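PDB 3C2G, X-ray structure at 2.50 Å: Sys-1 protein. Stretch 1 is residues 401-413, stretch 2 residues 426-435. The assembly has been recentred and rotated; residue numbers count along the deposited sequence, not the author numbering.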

# COMPACT_ATOMS: atom_id res chain seq x y z
N CYS A 401 15.17 -5.70 -3.88
CA CYS A 401 16.02 -6.88 -4.02
C CYS A 401 17.30 -6.79 -3.18
O CYS A 401 17.62 -7.71 -2.44
CB CYS A 401 16.34 -7.15 -5.48
SG CYS A 401 14.92 -7.70 -6.49
N LEU A 402 17.97 -5.64 -3.25
CA LEU A 402 19.19 -5.41 -2.50
C LEU A 402 18.95 -5.35 -1.00
O LEU A 402 19.81 -5.76 -0.21
CB LEU A 402 19.87 -4.13 -2.96
CG LEU A 402 20.32 -4.07 -4.42
CD1 LEU A 402 20.75 -2.67 -4.71
CD2 LEU A 402 21.45 -5.07 -4.76
N ARG A 403 17.80 -4.84 -0.59
CA ARG A 403 17.44 -4.86 0.83
C ARG A 403 17.24 -6.32 1.30
O ARG A 403 17.61 -6.68 2.41
CB ARG A 403 16.19 -4.01 1.08
CG ARG A 403 16.22 -3.24 2.40
CD ARG A 403 15.00 -2.30 2.60
NE ARG A 403 13.75 -2.89 2.12
CZ ARG A 403 13.09 -2.46 1.05
NH1 ARG A 403 13.54 -1.41 0.37
NH2 ARG A 403 11.97 -3.09 0.67
N THR A 404 16.69 -7.16 0.44
CA THR A 404 16.56 -8.56 0.77
C THR A 404 17.94 -9.21 0.86
O THR A 404 18.20 -9.97 1.80
CB THR A 404 15.71 -9.32 -0.25
OG1 THR A 404 14.48 -8.62 -0.42
CG2 THR A 404 15.45 -10.75 0.21
N LEU A 405 18.82 -8.89 -0.09
CA LEU A 405 20.19 -9.39 -0.08
C LEU A 405 20.87 -9.06 1.23
O LEU A 405 21.49 -9.92 1.84
CB LEU A 405 21.01 -8.83 -1.25
CG LEU A 405 22.49 -9.30 -1.38
CD1 LEU A 405 22.57 -10.80 -1.53
CD2 LEU A 405 23.23 -8.61 -2.54
N ASN A 406 20.73 -7.81 1.67
CA ASN A 406 21.40 -7.31 2.85
C ASN A 406 20.93 -7.99 4.13
O ASN A 406 21.73 -8.24 5.03
CB ASN A 406 21.25 -5.79 2.95
CG ASN A 406 21.93 -5.05 1.79
OD1 ASN A 406 22.66 -5.64 0.98
ND2 ASN A 406 21.69 -3.74 1.70
N ASN A 407 19.65 -8.33 4.19
CA ASN A 407 19.11 -9.12 5.30
C ASN A 407 19.67 -10.54 5.36
O ASN A 407 19.73 -11.13 6.44
CB ASN A 407 17.58 -9.14 5.28
CG ASN A 407 16.98 -7.78 5.61
OD1 ASN A 407 17.64 -6.94 6.24
ND2 ASN A 407 15.74 -7.54 5.17
N PHE A 408 20.09 -11.09 4.22
CA PHE A 408 20.79 -12.38 4.18
C PHE A 408 22.25 -12.28 4.64
O PHE A 408 22.70 -13.09 5.45
CB PHE A 408 20.79 -12.98 2.77
CG PHE A 408 19.48 -13.52 2.34
CD1 PHE A 408 18.79 -14.44 3.11
CD2 PHE A 408 18.94 -13.14 1.12
CE1 PHE A 408 17.57 -14.94 2.70
CE2 PHE A 408 17.71 -13.64 0.69
CZ PHE A 408 17.03 -14.54 1.49
N LEU A 409 22.98 -11.31 4.12
CA LEU A 409 24.44 -11.27 4.30
C LEU A 409 24.88 -11.12 5.75
O LEU A 409 26.00 -11.47 6.09
CB LEU A 409 25.08 -10.21 3.39
CG LEU A 409 24.95 -10.43 1.88
CD1 LEU A 409 25.35 -9.19 1.06
CD2 LEU A 409 25.71 -11.66 1.42
N MSE A 410 23.99 -10.63 6.60
CA MSE A 410 24.25 -10.50 8.04
C MSE A 410 24.71 -11.82 8.66
O MSE A 410 25.70 -11.85 9.39
CB MSE A 410 23.00 -10.00 8.76
CG MSE A 410 22.38 -8.77 8.12
SE MSE A 410 23.09 -7.06 8.79
CE MSE A 410 25.03 -7.35 8.73
N MSE A 411 23.98 -12.90 8.34
CA MSE A 411 24.30 -14.25 8.80
C MSE A 411 25.79 -14.58 8.81
O MSE A 411 26.29 -15.19 9.74
CB MSE A 411 23.61 -15.28 7.90
CG MSE A 411 22.09 -15.32 7.99
SE MSE A 411 21.33 -16.44 6.56
CE MSE A 411 22.23 -18.14 6.95
N TRP A 412 26.50 -14.17 7.77
CA TRP A 412 27.81 -14.72 7.47
C TRP A 412 28.98 -13.80 7.76
O TRP A 412 30.13 -14.17 7.51
CB TRP A 412 27.86 -15.16 6.01
CG TRP A 412 26.81 -16.14 5.70
CD1 TRP A 412 26.60 -17.32 6.32
CD2 TRP A 412 25.81 -16.03 4.68
NE1 TRP A 412 25.53 -17.96 5.76
CE2 TRP A 412 25.03 -17.19 4.75
CE3 TRP A 412 25.50 -15.05 3.72
CZ2 TRP A 412 23.95 -17.42 3.89
CZ3 TRP A 412 24.44 -15.29 2.87
CH2 TRP A 412 23.68 -16.46 2.96
N ILE A 413 28.69 -12.61 8.27
CA ILE A 413 29.75 -11.68 8.61
C ILE A 413 30.08 -11.85 10.09
O ILE A 413 29.18 -11.81 10.94
CB ILE A 413 29.38 -10.23 8.24
CG1 ILE A 413 29.08 -10.15 6.73
CG2 ILE A 413 30.51 -9.27 8.58
CD1 ILE A 413 28.30 -8.95 6.30
N ASN A 426 25.71 -24.07 -1.46
CA ASN A 426 24.48 -23.52 -2.05
C ASN A 426 24.39 -21.99 -1.89
O ASN A 426 24.31 -21.26 -2.88
CB ASN A 426 23.25 -24.19 -1.44
CG ASN A 426 21.98 -23.92 -2.25
OD1 ASN A 426 22.04 -23.44 -3.39
ND2 ASN A 426 20.83 -24.26 -1.67
N GLU A 427 24.42 -21.53 -0.64
CA GLU A 427 24.49 -20.11 -0.31
C GLU A 427 25.66 -19.41 -1.03
O GLU A 427 25.49 -18.32 -1.56
CB GLU A 427 24.64 -19.89 1.20
CG GLU A 427 23.55 -20.50 2.08
CD GLU A 427 23.85 -21.92 2.50
OE1 GLU A 427 24.27 -22.11 3.67
OE2 GLU A 427 23.66 -22.85 1.68
N LYS A 428 26.83 -20.06 -1.04
CA LYS A 428 28.04 -19.44 -1.57
C LYS A 428 27.93 -19.10 -3.04
O LYS A 428 28.27 -17.99 -3.43
CB LYS A 428 29.29 -20.30 -1.32
CG LYS A 428 29.89 -20.21 0.09
CD LYS A 428 30.90 -21.36 0.28
CE LYS A 428 31.94 -21.08 1.37
NZ LYS A 428 31.55 -21.59 2.73
N GLN A 429 27.44 -20.03 -3.86
CA GLN A 429 27.35 -19.75 -5.30
C GLN A 429 26.31 -18.67 -5.62
O GLN A 429 26.48 -17.88 -6.54
CB GLN A 429 27.16 -21.02 -6.16
CG GLN A 429 25.89 -21.84 -5.92
CD GLN A 429 25.49 -22.71 -7.14
OE1 GLN A 429 26.32 -23.44 -7.71
NE2 GLN A 429 24.22 -22.63 -7.52
N GLN A 430 25.24 -18.62 -4.83
CA GLN A 430 24.22 -17.60 -5.00
C GLN A 430 24.78 -16.21 -4.67
O GLN A 430 24.73 -15.29 -5.49
CB GLN A 430 22.97 -17.92 -4.16
CG GLN A 430 22.15 -19.15 -4.63
CD GLN A 430 20.93 -19.42 -3.73
OE1 GLN A 430 19.97 -18.65 -3.71
NE2 GLN A 430 20.99 -20.52 -2.97
N VAL A 431 25.38 -16.07 -3.50
CA VAL A 431 25.95 -14.79 -3.10
C VAL A 431 27.06 -14.31 -4.04
O VAL A 431 27.18 -13.12 -4.30
CB VAL A 431 26.43 -14.84 -1.64
CG1 VAL A 431 27.18 -13.56 -1.27
CG2 VAL A 431 25.24 -15.05 -0.71
N CYS A 432 27.86 -15.24 -4.56
CA CYS A 432 29.03 -14.87 -5.37
C CYS A 432 28.66 -14.37 -6.76
O CYS A 432 29.44 -13.69 -7.41
CB CYS A 432 30.01 -16.04 -5.49
SG CYS A 432 30.94 -16.34 -3.97
N LYS A 433 27.47 -14.72 -7.21
CA LYS A 433 26.94 -14.14 -8.44
C LYS A 433 26.93 -12.61 -8.40
O LYS A 433 27.09 -11.96 -9.43
CB LYS A 433 25.53 -14.66 -8.70
CG LYS A 433 25.48 -16.08 -9.21
CD LYS A 433 24.30 -16.27 -10.15
CE LYS A 433 24.64 -15.84 -11.58
NZ LYS A 433 25.54 -16.84 -12.25
N PHE A 434 26.77 -12.03 -7.21
CA PHE A 434 26.72 -10.58 -7.06
C PHE A 434 28.04 -9.85 -7.29
O PHE A 434 28.04 -8.61 -7.38
CB PHE A 434 26.06 -10.16 -5.73
CG PHE A 434 24.55 -10.20 -5.78
CD1 PHE A 434 23.82 -9.08 -6.18
CD2 PHE A 434 23.86 -11.36 -5.47
CE1 PHE A 434 22.42 -9.13 -6.23
CE2 PHE A 434 22.46 -11.41 -5.52
CZ PHE A 434 21.74 -10.29 -5.90
N ILE A 435 29.15 -10.58 -7.40
CA ILE A 435 30.39 -9.97 -7.87
C ILE A 435 30.73 -10.28 -9.33
O ILE A 435 31.80 -9.90 -9.80
CB ILE A 435 31.62 -10.22 -6.94
CG1 ILE A 435 31.78 -11.70 -6.55
CG2 ILE A 435 31.57 -9.31 -5.71
CD1 ILE A 435 32.51 -12.53 -7.59

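The contact between these two stretches of Sys-1 is made by side chains packing against one another. No hydrogen bond crosses it. Both stretches are largely helical, and their backbones stay well apart. The nearest CA atoms, those of Leu409 and Val431, are 8.3 Å from each other. Side chains must fill that gap, and 311 Å² of surface is buried between them, counting both sides.

One CH-pi contact crosses between the stretches. Leu405 CD2 sits 3.7 Å from the centroid of the Phe434 ring, only 10° off the ring normal. The methyl group therefore lies squarely over one face of the ring. The same methyl carbon, Leu405 CD2, is also 3.7 Å from Phe434 CD1. Leu405 points toward the other stretch with chi1 in t and chi2 in p, while Phe434 points back with chi1 in m. A flat aromatic ring suits this place because it offers a broad surface to a branched aliphatic side chain.

Apolar packing extends the contact. Leu402 lies one helical turn before Leu405. Its CB points sideways, but its end comes nearer, and Leu402 CD2 reaches to 4.4 Å from Phe434 CE1. This is a looser contact, oblique to the ring. Leu409, a turn after Leu405, behaves similarly: its CB is sideways, yet Leu409 CD2 comes within 3.6 Å of Val431 CG1. Both leucines have chi1 in m and chi2 in t.

Val431 is short, points toward stretch 1 and uses both of its methyl groups. Val431 CG1 is the closer methyl to Leu409, but Val431 CG2 also lies 4.0 Å from Leu409 CD2, and it is 3.7 Å from Trp412 CZ3. The compact valine packs against both the end of Leu409 and the Trp412 ring. Trp412 also points toward the other stretch, and the six-membered ring of its indole reaches both Val431 and Glu427.

The contact with Glu427 is made through carbon. Trp412 CZ2 is 3.6 Å from Glu427 CG, in an oblique approach to the ring. The aliphatic part of the glutamate packs here, while its OE1 is hydrogen-bonded to a residue just outside the stretches. Glu427 is partly exposed, whereas Leu402, Leu405, Leu409, Trp412, Val431 and Phe434 are all buried.

Backbone hydrogen bonds within each stretch order the turns that carry these side chains. Leu409 N donates to Leu405 O at 3.1 Å, and Trp412 N to Leu409 O at 3.2 Å. In stretch 2, Val431 N donates to Glu427 O at 3.0 Å, and Phe434 N to Val431 O at 3.1 Å.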